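Local coordinates for thioredoxin-like protein (Parabacteroides distasonis, PDB 4FO5), which is of unproven function but has a thioredoxin fold related to the AhpC/TSA family and lacks the usual redox-active CXXC motif, at residues A25-Q30 with F118-E123; N38-Y43 with S78-T83; G114-L119 with I127-T132. All coordinates share one frame; numbering follows the deposited sequence.

Contact 1 of 3, residues A25-Q30 with F118-E123; sequences ASFHNQ and FLINDE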
loop_
_atom_site.group_PDB
_atom_site.type_symbol
_atom_site.label_atom_id
_atom_site.label_comp_id
_atom_site.label_asym_id
_atom_site.label_seq_id
_atom_site.Cartn_x
_atom_site.Cartn_y
_atom_site.Cartn_z
ATOM N N ALA A 25 11.541 -3.491 3.611
ATOM C CA ALA A 25 11.571 -4.791 2.922
ATOM C C ALA A 25 11.153 -4.604 1.457
ATOM O O ALA A 25 10.178 -3.889 1.193
ATOM C CB ALA A 25 10.642 -5.778 3.628
ATOM N N SER A 26 11.910 -5.197 0.510
ATOM C CA SER A 26 11.693 -5.044 -0.937
ATOM C C SER A 26 10.350 -5.647 -1.473
ATOM O O SER A 26 9.687 -6.448 -0.805
ATOM C CB SER A 26 12.857 -5.661 -1.705
ATOM O OG SER A 26 13.008 -7.032 -1.382
ATOM N N PHE A 27 9.951 -5.227 -2.686
ATOM C CA PHE A 27 8.759 -5.794 -3.327
ATOM C C PHE A 27 9.188 -7.100 -3.969
ATOM O O PHE A 27 8.498 -8.112 -3.840
ATOM C CB PHE A 27 8.118 -4.830 -4.356
ATOM C CG PHE A 27 7.605 -3.511 -3.815
ATOM C CD1 PHE A 27 6.765 -3.473 -2.703
ATOM C CD2 PHE A 27 7.932 -2.309 -4.442
ATOM C CE1 PHE A 27 6.278 -2.255 -2.212
ATOM C CE2 PHE A 27 7.472 -1.093 -3.936
ATOM C CZ PHE A 27 6.632 -1.077 -2.835
ATOM N N HIS A 28 10.387 -7.098 -4.575
ATOM C CA HIS A 28 10.939 -8.286 -5.211
ATOM C C HIS A 28 11.291 -9.337 -4.153
ATOM O O HIS A 28 11.776 -9.006 -3.068
ATOM C CB HIS A 28 12.135 -7.953 -6.129
ATOM C CG HIS A 28 13.421 -7.624 -5.430
ATOM N ND1 HIS A 28 13.899 -6.320 -5.370
ATOM C CD2 HIS A 28 14.342 -8.449 -4.867
ATOM C CE1 HIS A 28 15.071 -6.396 -4.749
ATOM N NE2 HIS A 28 15.369 -7.653 -4.412
ATOM N N ASN A 29 10.986 -10.597 -4.461
ATOM C CA ASN A 29 11.230 -11.735 -3.579
ATOM C C ASN A 29 11.249 -13.007 -4.406
ATOM O O ASN A 29 10.811 -12.994 -5.559
ATOM C CB ASN A 29 10.161 -11.794 -2.457
ATOM C CG ASN A 29 8.746 -12.014 -2.944
ATOM O OD1 ASN A 29 8.278 -13.150 -3.092
ATOM N ND2 ASN A 29 8.028 -10.936 -3.186
ATOM N N GLN A 30 11.787 -14.093 -3.836
ATOM C CA GLN A 30 11.890 -15.397 -4.491
ATOM C C GLN A 30 10.853 -16.384 -3.923
ATOM O O GLN A 30 11.060 -17.601 -3.994
ATOM C CB GLN A 30 13.327 -15.961 -4.346
ATOM C CG GLN A 30 14.342 -15.361 -5.328
ATOM C CD GLN A 30 13.809 -15.265 -6.743
ATOM O OE1 GLN A 30 13.661 -14.168 -7.303
ATOM N NE2 GLN A 30 13.492 -16.412 -7.348
ATOM N N PHE A 118 -1.808 -0.193 -5.050
ATOM C CA PHE A 118 -1.181 -0.927 -6.138
ATOM C C PHE A 118 -0.916 -2.349 -5.712
ATOM O O PHE A 118 -0.397 -2.583 -4.623
ATOM C CB PHE A 118 0.168 -0.263 -6.540
ATOM C CG PHE A 118 0.097 1.208 -6.866
ATOM C CD1 PHE A 118 0.219 2.166 -5.863
ATOM C CD2 PHE A 118 -0.146 1.636 -8.161
ATOM C CE1 PHE A 118 0.101 3.520 -6.152
ATOM C CE2 PHE A 118 -0.222 2.999 -8.457
ATOM C CZ PHE A 118 -0.075 3.933 -7.453
ATOM N N LEU A 119 -1.294 -3.298 -6.552
ATOM C CA LEU A 119 -0.959 -4.696 -6.352
ATOM C C LEU A 119 0.342 -4.936 -7.145
ATOM O O LEU A 119 0.369 -4.772 -8.365
ATOM C CB LEU A 119 -2.104 -5.623 -6.784
ATOM C CG LEU A 119 -1.888 -7.125 -6.530
ATOM C CD1 LEU A 119 -1.683 -7.417 -5.030
ATOM C CD2 LEU A 119 -3.064 -7.916 -7.047
ATOM N N ILE A 120 1.424 -5.218 -6.426
ATOM C CA ILE A 120 2.758 -5.423 -6.963
ATOM C C ILE A 120 3.119 -6.911 -6.856
ATOM O O ILE A 120 3.003 -7.494 -5.772
ATOM C CB ILE A 120 3.772 -4.494 -6.201
ATOM C CG1 ILE A 120 3.317 -2.986 -6.256
ATOM C CG2 ILE A 120 5.188 -4.682 -6.727
ATOM C CD1 ILE A 120 4.031 -1.995 -5.258
ATOM N N ASN A 121 3.613 -7.514 -7.974
ATOM C CA ASN A 121 3.983 -8.931 -7.984
ATOM C C ASN A 121 5.394 -9.124 -7.373
ATOM O O ASN A 121 5.995 -8.152 -6.928
ATOM C CB ASN A 121 3.857 -9.545 -9.399
ATOM C CG ASN A 121 4.876 -9.111 -10.441
ATOM O OD1 ASN A 121 5.859 -8.417 -10.172
ATOM N ND2 ASN A 121 4.648 -9.509 -11.667
ATOM N N ASP A 122 5.894 -10.375 -7.327
ATOM C CA ASP A 122 7.180 -10.753 -6.718
ATOM C C ASP A 122 8.403 -10.208 -7.499
ATOM O O ASP A 122 9.532 -10.335 -7.036
ATOM C CB ASP A 122 7.276 -12.293 -6.606
ATOM C CG ASP A 122 7.186 -13.056 -7.927
ATOM O OD1 ASP A 122 6.681 -12.479 -8.924
ATOM O OD2 ASP A 122 7.483 -14.261 -7.929
ATOM N N GLU A 123 8.167 -9.606 -8.671
ATOM C CA GLU A 123 9.205 -9.006 -9.495
ATOM C C GLU A 123 9.155 -7.466 -9.423
ATOM O O GLU A 123 9.865 -6.799 -10.174
ATOM C CB GLU A 123 9.072 -9.494 -10.937
ATOM C CG GLU A 123 9.502 -10.936 -11.105
ATOM C CD GLU A 123 9.289 -11.506 -12.490
ATOM O OE1 GLU A 123 9.060 -10.716 -13.434
ATOM O OE2 GLU A 123 9.346 -12.749 -12.631
HETATM O O HOH W 1 5.828 -7.740 -4.060
HETATM O O HOH W 2 9.310 -15.079 -6.438
HETATM O O HOH W 3 12.026 -11.724 -8.169
#
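Phe27 and Ile120 pack face to methyl at one end of the central sheet of this thioredoxin fold, where the loop before strand 34-40 meets the end of strand 117-120. Followed outward from the backbone, Phe27 first touches Ile120 CG2 with CB, at 3.8 Å, and its CG is about equally far from the CG2 and CD1 methyls. The rest of the ring spreads over CD1, which stands 3.6 Å from the Phe27 centroid and only 10° off the ring normal, a CH-pi contact over the face. At the tip, Phe27 CZ is 3.7 Å from CD1. Leu37 of strand 34-40 also packs against both side chains.

Further out the contact turns polar. Asn29 N donates to Asp122 O at 3.0 Å, and the same oxygen takes a CA-H...O contact from His28 CA at 3.1 Å. Asn29 ND2 donates to Phe27 O and to Arg33 O, while OD1 accepts from Leu31 N. Across the contact, Asn121 OD1 receives Glu123 N in an Asx turn. The Asn29 and Asp122 side chains cross at about a right angle, their flat groups turned 57° apart. A water bridges the two residues, donating to Asp122 OD2 and, at 2.7 Å, to Asn29 O.

Contact 2 of 3, residues N38-Y43 with S78-T83; sequences NFWAAY and SIFTET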
loop_
_atom_site.group_PDB
_atom_site.type_symbol
_atom_site.label_atom_id
_atom_site.label_comp_id
_atom_site.label_asym_id
_atom_site.label_seq_id
_atom_site.Cartn_x
_atom_site.Cartn_y
_atom_site.Cartn_z
ATOM N N ASN A 38 -0.587 0.494 -0.265
ATOM C CA ASN A 38 -1.710 1.393 -0.134
ATOM C C ASN A 38 -1.322 2.720 0.535
ATOM O O ASN A 38 -0.612 2.725 1.526
ATOM C CB ASN A 38 -2.834 0.714 0.633
ATOM C CG ASN A 38 -4.063 1.549 0.689
ATOM O OD1 ASN A 38 -4.662 1.861 -0.331
ATOM N ND2 ASN A 38 -4.477 1.920 1.893
ATOM N N PHE A 39 -1.759 3.839 -0.044
ATOM C CA PHE A 39 -1.521 5.179 0.490
ATOM C C PHE A 39 -2.804 5.714 1.024
ATOM O O PHE A 39 -3.844 5.610 0.368
ATOM C CB PHE A 39 -0.950 6.120 -0.588
ATOM C CG PHE A 39 0.415 5.686 -1.066
ATOM C CD1 PHE A 39 1.556 6.020 -0.350
ATOM C CD2 PHE A 39 0.551 4.868 -2.183
ATOM C CE1 PHE A 39 2.823 5.615 -0.789
ATOM C CE2 PHE A 39 1.813 4.475 -2.630
ATOM C CZ PHE A 39 2.938 4.842 -1.925
ATOM N N TRP A 40 -2.743 6.304 2.214
ATOM C CA TRP A 40 -3.896 6.886 2.879
ATOM C C TRP A 40 -3.432 7.959 3.864
ATOM O O TRP A 40 -2.238 8.108 4.101
ATOM C CB TRP A 40 -4.709 5.784 3.620
ATOM C CG TRP A 40 -3.979 5.217 4.800
ATOM C CD1 TRP A 40 -2.911 4.376 4.771
ATOM C CD2 TRP A 40 -4.206 5.531 6.183
ATOM N NE1 TRP A 40 -2.478 4.113 6.047
ATOM C CE2 TRP A 40 -3.246 4.822 6.935
ATOM C CE3 TRP A 40 -5.126 6.348 6.857
ATOM C CZ2 TRP A 40 -3.176 4.902 8.335
ATOM C CZ3 TRP A 40 -5.050 6.432 8.246
ATOM C CH2 TRP A 40 -4.095 5.704 8.967
ATOM N N ALA A 41 -4.384 8.683 4.448
ATOM C CA ALA A 41 -4.148 9.680 5.493
ATOM C C ALA A 41 -5.431 9.859 6.278
ATOM O O ALA A 41 -6.511 9.771 5.690
ATOM C CB ALA A 41 -3.696 11.006 4.897
ATOM N N ALA A 42 -5.322 10.092 7.600
ATOM C CA ALA A 42 -6.480 10.323 8.471
ATOM C C ALA A 42 -7.323 11.516 7.972
ATOM O O ALA A 42 -8.544 11.480 8.109
ATOM C CB ALA A 42 -6.022 10.561 9.903
ATOM N N TYR A 43 -6.679 12.526 7.322
ATOM C CA TYR A 43 -7.358 13.707 6.764
ATOM C C TYR A 43 -8.169 13.381 5.471
ATOM O O TYR A 43 -8.875 14.253 4.972
ATOM C CB TYR A 43 -6.375 14.875 6.516
ATOM C CG TYR A 43 -5.324 14.651 5.446
ATOM C CD1 TYR A 43 -5.653 14.710 4.094
ATOM C CD2 TYR A 43 -3.978 14.518 5.783
ATOM C CE1 TYR A 43 -4.681 14.577 3.103
ATOM C CE2 TYR A 43 -2.996 14.378 4.802
ATOM C CZ TYR A 43 -3.353 14.398 3.461
ATOM O OH TYR A 43 -2.393 14.242 2.484
ATOM N N SER A 78 1.718 11.040 15.953
ATOM C CA SER A 78 0.682 10.835 16.968
ATOM C C SER A 78 -0.684 10.632 16.311
ATOM O O SER A 78 -1.464 9.815 16.798
ATOM C CB SER A 78 0.649 11.994 17.967
ATOM O OG SER A 78 0.413 13.242 17.339
ATOM N N ILE A 79 -0.947 11.327 15.179
ATOM C CA ILE A 79 -2.178 11.179 14.397
ATOM C C ILE A 79 -2.187 9.769 13.763
ATOM O O ILE A 79 -3.211 9.100 13.819
ATOM C CB ILE A 79 -2.339 12.316 13.344
ATOM C CG1 ILE A 79 -2.563 13.703 14.002
ATOM C CG2 ILE A 79 -3.414 11.998 12.281
ATOM C CD1 ILE A 79 -3.825 13.878 14.954
ATOM N N PHE A 80 -1.041 9.307 13.220
ATOM C CA PHE A 80 -0.926 7.963 12.637
ATOM C C PHE A 80 -1.166 6.882 13.705
ATOM O O PHE A 80 -1.939 5.956 13.472
ATOM C CB PHE A 80 0.446 7.763 11.960
ATOM C CG PHE A 80 0.877 6.325 11.739
ATOM C CD1 PHE A 80 0.357 5.578 10.686
ATOM C CD2 PHE A 80 1.814 5.726 12.575
ATOM C CE1 PHE A 80 0.767 4.257 10.472
ATOM C CE2 PHE A 80 2.221 4.405 12.365
ATOM C CZ PHE A 80 1.690 3.675 11.319
ATOM N N THR A 81 -0.518 7.021 14.868
ATOM C CA THR A 81 -0.585 6.088 15.989
ATOM C C THR A 81 -2.020 5.940 16.516
ATOM O O THR A 81 -2.514 4.814 16.587
ATOM C CB THR A 81 0.424 6.526 17.068
ATOM O OG1 THR A 81 1.717 6.140 16.595
ATOM C CG2 THR A 81 0.172 5.889 18.427
ATOM N N GLU A 82 -2.681 7.057 16.843
ATOM C CA GLU A 82 -4.054 7.101 17.363
ATOM C C GLU A 82 -5.052 6.484 16.364
ATOM O O GLU A 82 -5.890 5.678 16.770
ATOM C CB GLU A 82 -4.425 8.565 17.669
ATOM C CG GLU A 82 -5.633 8.772 18.555
ATOM C CD GLU A 82 -6.014 10.229 18.731
ATOM O OE1 GLU A 82 -6.243 10.914 17.706
ATOM O OE2 GLU A 82 -6.096 10.684 19.896
ATOM N N THR A 83 -4.926 6.835 15.056
ATOM C CA THR A 83 -5.799 6.363 13.972
ATOM C C THR A 83 -5.704 4.837 13.802
ATOM O O THR A 83 -6.730 4.164 13.765
ATOM C CB THR A 83 -5.485 7.104 12.648
ATOM O OG1 THR A 83 -5.598 8.515 12.857
ATOM C CG2 THR A 83 -6.421 6.721 11.537
#
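The end of strand 34-40 and the loop after it, which in thioredoxins leads into the CXXC redox site at the start of the next helix, here pack against helix 77-87. This protein lacks the cysteine pair, with Ser47 at the position of the second cysteine, so thiol chemistry of the usual kind is not expected. No hydrogen bond joins the two segments, and side chains do all the touching. Trp40 is the long arm. Its CG lies between the backbone N and the carbonyl carbon (chi1 69°), and the six-membered ring meets Thr83 tip to tip: CG2 of Thr83 sits at the indole edge, near its plane, 3.6 Å from both CZ3 and CH2 of Trp40. Phe80 CD1 approaches Trp40 CZ2 more distantly, at 4.3 Å, while its ring meets that of His96. Ser47 and Asn51 of helix 45-58 also touch Trp40.

Two residues on, Ala42 CB points at the helix, 3.8 Å from Ile79 CG2 and 3.6 Å from Thr83 OG1. The backbone of Ala42 is tied separately, its N donating to Asp74 OD2. Thr83 thus uses both branches, CG2 on Trp40 and OG1 beside Ala42 CB. OG1 lies beside the backbone N, anti to the carbonyl carbon (chi1 -56°), and donates back to Ile79 O, which is gripped from opposite faces of its plane, by Thr83 N at 3.1 Å and by Thr83 OG1 at 2.6 Å.

Contact 3 of 3, residues G114-L119 with I127-T132; sequences GFKNFL and IAANVT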
loop_
_atom_site.group_PDB
_atom_site.type_symbol
_atom_site.label_atom_id
_atom_site.label_comp_id
_atom_site.label_asym_id
_atom_site.label_seq_id
_atom_site.Cartn_x
_atom_site.Cartn_y
_atom_site.Cartn_z
ATOM N N GLY A 114 -4.482 11.898 -6.010
ATOM C CA GLY A 114 -5.284 11.193 -5.018
ATOM C C GLY A 114 -4.618 9.955 -4.453
ATOM O O GLY A 114 -3.709 9.384 -5.067
ATOM N N PHE A 115 -5.076 9.534 -3.266
ATOM C CA PHE A 115 -4.598 8.338 -2.592
ATOM C C PHE A 115 -5.028 7.125 -3.391
ATOM O O PHE A 115 -6.157 7.060 -3.869
ATOM C CB PHE A 115 -5.098 8.290 -1.155
ATOM C CG PHE A 115 -4.406 9.331 -0.319
ATOM C CD1 PHE A 115 -3.022 9.341 -0.196
ATOM C CD2 PHE A 115 -5.131 10.319 0.324
ATOM C CE1 PHE A 115 -2.379 10.309 0.578
ATOM C CE2 PHE A 115 -4.490 11.278 1.105
ATOM C CZ PHE A 115 -3.119 11.270 1.224
ATOM N N LYS A 116 -4.098 6.213 -3.588
ATOM C CA LYS A 116 -4.229 5.073 -4.464
ATOM C C LYS A 116 -3.597 3.840 -3.817
ATOM O O LYS A 116 -2.865 3.966 -2.834
ATOM C CB LYS A 116 -3.457 5.474 -5.756
ATOM C CG LYS A 116 -3.702 4.666 -7.024
ATOM C CD LYS A 116 -3.265 5.458 -8.261
ATOM C CE LYS A 116 -3.307 4.654 -9.541
ATOM N NZ LYS A 116 -2.581 5.334 -10.651
ATOM N N ASN A 117 -3.893 2.656 -4.361
ATOM C CA ASN A 117 -3.279 1.402 -3.970
ATOM C C ASN A 117 -2.762 0.698 -5.234
ATOM O O ASN A 117 -3.199 0.999 -6.354
ATOM C CB ASN A 117 -4.202 0.501 -3.133
ATOM C CG ASN A 117 -5.289 -0.259 -3.861
ATOM O OD1 ASN A 117 -5.107 -0.836 -4.951
ATOM N ND2 ASN A 117 -6.416 -0.392 -3.197
ATOM N N PHE A 118 -1.808 -0.193 -5.050
ATOM C CA PHE A 118 -1.181 -0.927 -6.138
ATOM C C PHE A 118 -0.916 -2.349 -5.712
ATOM O O PHE A 118 -0.397 -2.583 -4.623
ATOM C CB PHE A 118 0.168 -0.263 -6.540
ATOM C CG PHE A 118 0.097 1.208 -6.866
ATOM C CD1 PHE A 118 0.219 2.166 -5.863
ATOM C CD2 PHE A 118 -0.146 1.636 -8.161
ATOM C CE1 PHE A 118 0.101 3.520 -6.152
ATOM C CE2 PHE A 118 -0.222 2.999 -8.457
ATOM C CZ PHE A 118 -0.075 3.933 -7.453
ATOM N N LEU A 119 -1.294 -3.298 -6.552
ATOM C CA LEU A 119 -0.959 -4.696 -6.352
ATOM C C LEU A 119 0.342 -4.936 -7.145
ATOM O O LEU A 119 0.369 -4.772 -8.365
ATOM C CB LEU A 119 -2.104 -5.623 -6.784
ATOM C CG LEU A 119 -1.888 -7.125 -6.530
ATOM C CD1 LEU A 119 -1.683 -7.417 -5.030
ATOM C CD2 LEU A 119 -3.064 -7.916 -7.047
ATOM N N ILE A 127 0.736 -4.961 -11.121
ATOM C CA ILE A 127 -0.140 -5.799 -11.937
ATOM C C ILE A 127 -1.607 -5.297 -11.857
ATOM O O ILE A 127 -2.428 -5.721 -12.650
ATOM C CB ILE A 127 -0.015 -7.297 -11.581
ATOM C CG1 ILE A 127 -0.238 -7.534 -10.075
ATOM C CG2 ILE A 127 1.340 -7.855 -12.073
ATOM C CD1 ILE A 127 -0.602 -8.917 -9.698
ATOM N N ALA A 128 -1.929 -4.433 -10.885
ATOM C CA ALA A 128 -3.268 -3.866 -10.699
ATOM C C ALA A 128 -3.180 -2.568 -9.891
ATOM O O ALA A 128 -2.262 -2.394 -9.100
ATOM C CB ALA A 128 -4.195 -4.861 -10.002
ATOM N N ALA A 129 -4.130 -1.657 -10.111
ATOM C CA ALA A 129 -4.185 -0.360 -9.435
ATOM C C ALA A 129 -5.572 -0.175 -8.869
ATOM O O ALA A 129 -6.518 -0.710 -9.444
ATOM C CB ALA A 129 -3.858 0.761 -10.427
ATOM N N ASN A 130 -5.697 0.545 -7.746
ATOM C CA ASN A 130 -6.969 0.838 -7.044
ATOM C C ASN A 130 -7.840 -0.396 -6.950
ATOM O O ASN A 130 -8.955 -0.382 -7.447
ATOM C CB ASN A 130 -7.746 1.974 -7.744
ATOM C CG ASN A 130 -6.962 3.253 -7.793
ATOM O OD1 ASN A 130 -6.673 3.868 -6.755
ATOM N ND2 ASN A 130 -6.549 3.638 -8.993
ATOM N N VAL A 131 -7.307 -1.473 -6.356
ATOM C CA VAL A 131 -8.041 -2.718 -6.232
ATOM C C VAL A 131 -8.997 -2.602 -5.018
ATOM O O VAL A 131 -8.658 -1.953 -4.015
ATOM C CB VAL A 131 -7.065 -3.929 -6.163
ATOM C CG1 VAL A 131 -6.523 -4.176 -4.759
ATOM C CG2 VAL A 131 -7.697 -5.183 -6.725
ATOM N N THR A 132 -10.179 -3.195 -5.143
ATOM C CA THR A 132 -11.189 -3.233 -4.101
ATOM C C THR A 132 -10.897 -4.472 -3.274
ATOM O O THR A 132 -10.228 -5.373 -3.803
ATOM C CB THR A 132 -12.603 -3.305 -4.713
ATOM O OG1 THR A 132 -12.731 -4.500 -5.490
ATOM C CG2 THR A 132 -12.985 -2.068 -5.487
#
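Asn117 and Val131 make the tight end of this contact, clasping each other through two hydrogen bonds. Asn117 OD1 accepts Val131 N at 2.7 Å, and ND2 returns a nearly straight bond to Val131 O at 2.9 Å, 171° at the hydrogen, in the amide plane and on a lone pair of that carbonyl. Chi1 of 77° sets Asn117 CG between its backbone N and carbonyl carbon. The buried amide bonds the backbone just before helix 133-140, which Thr132 N-caps.

The strands themselves, 117-120 and 126-129, form the antiparallel hairpin at one margin of the thioredoxin-fold sheet, and their ladder is also close. Phe118 faces Ala129 as a non-hydrogen-bonded pair; next to it, Ile127 and Ala128 both face Leu119, a classic beta bulge. Leu119 N donates to Ala128 O at 2.9 Å, while Leu119 O takes a firm bond from Ile127 N at 2.8 Å and a weak one from Ala128 N at 3.4 Å. Leu119 packs on Leu136 and Ile139 of the helix, its CD2 against Ile127 CD1.

On the solvent side, by contrast, the exposed Asn130 side chain touches Lys116 without hydrogen-bonding to it. It crosses the extended lysine chain at about a right angle, OD1 3.1 Å from Lys116 CG and ND2 3.4 Å from Lys116 CE.

Overall arrangement
All three contacts hang on the same sheet, through the neighbouring strands 34-40, 117-120 and 126-129. Contacts 1 and 3 share Phe118 and Leu119, with centres about 14 Å apart, so strand 117-120 serves both. Contact 2 lies on the other side of the chain's centre from contact 1, about 24 Å away centre to centre, yet Phe118 CE1 packs on Phe39 CE2 at 4.0 Å. Contacts 2 and 3, about 18 Å apart between centres, meet through a probable hydrogen bond from Phe39 N to Lys116 O. Phe115 of contact 3 touches Asp44 and Ser47, just beyond contact 2, which stand where thioredoxins carry the two CXXC cysteines: the redox site's place without its thiols.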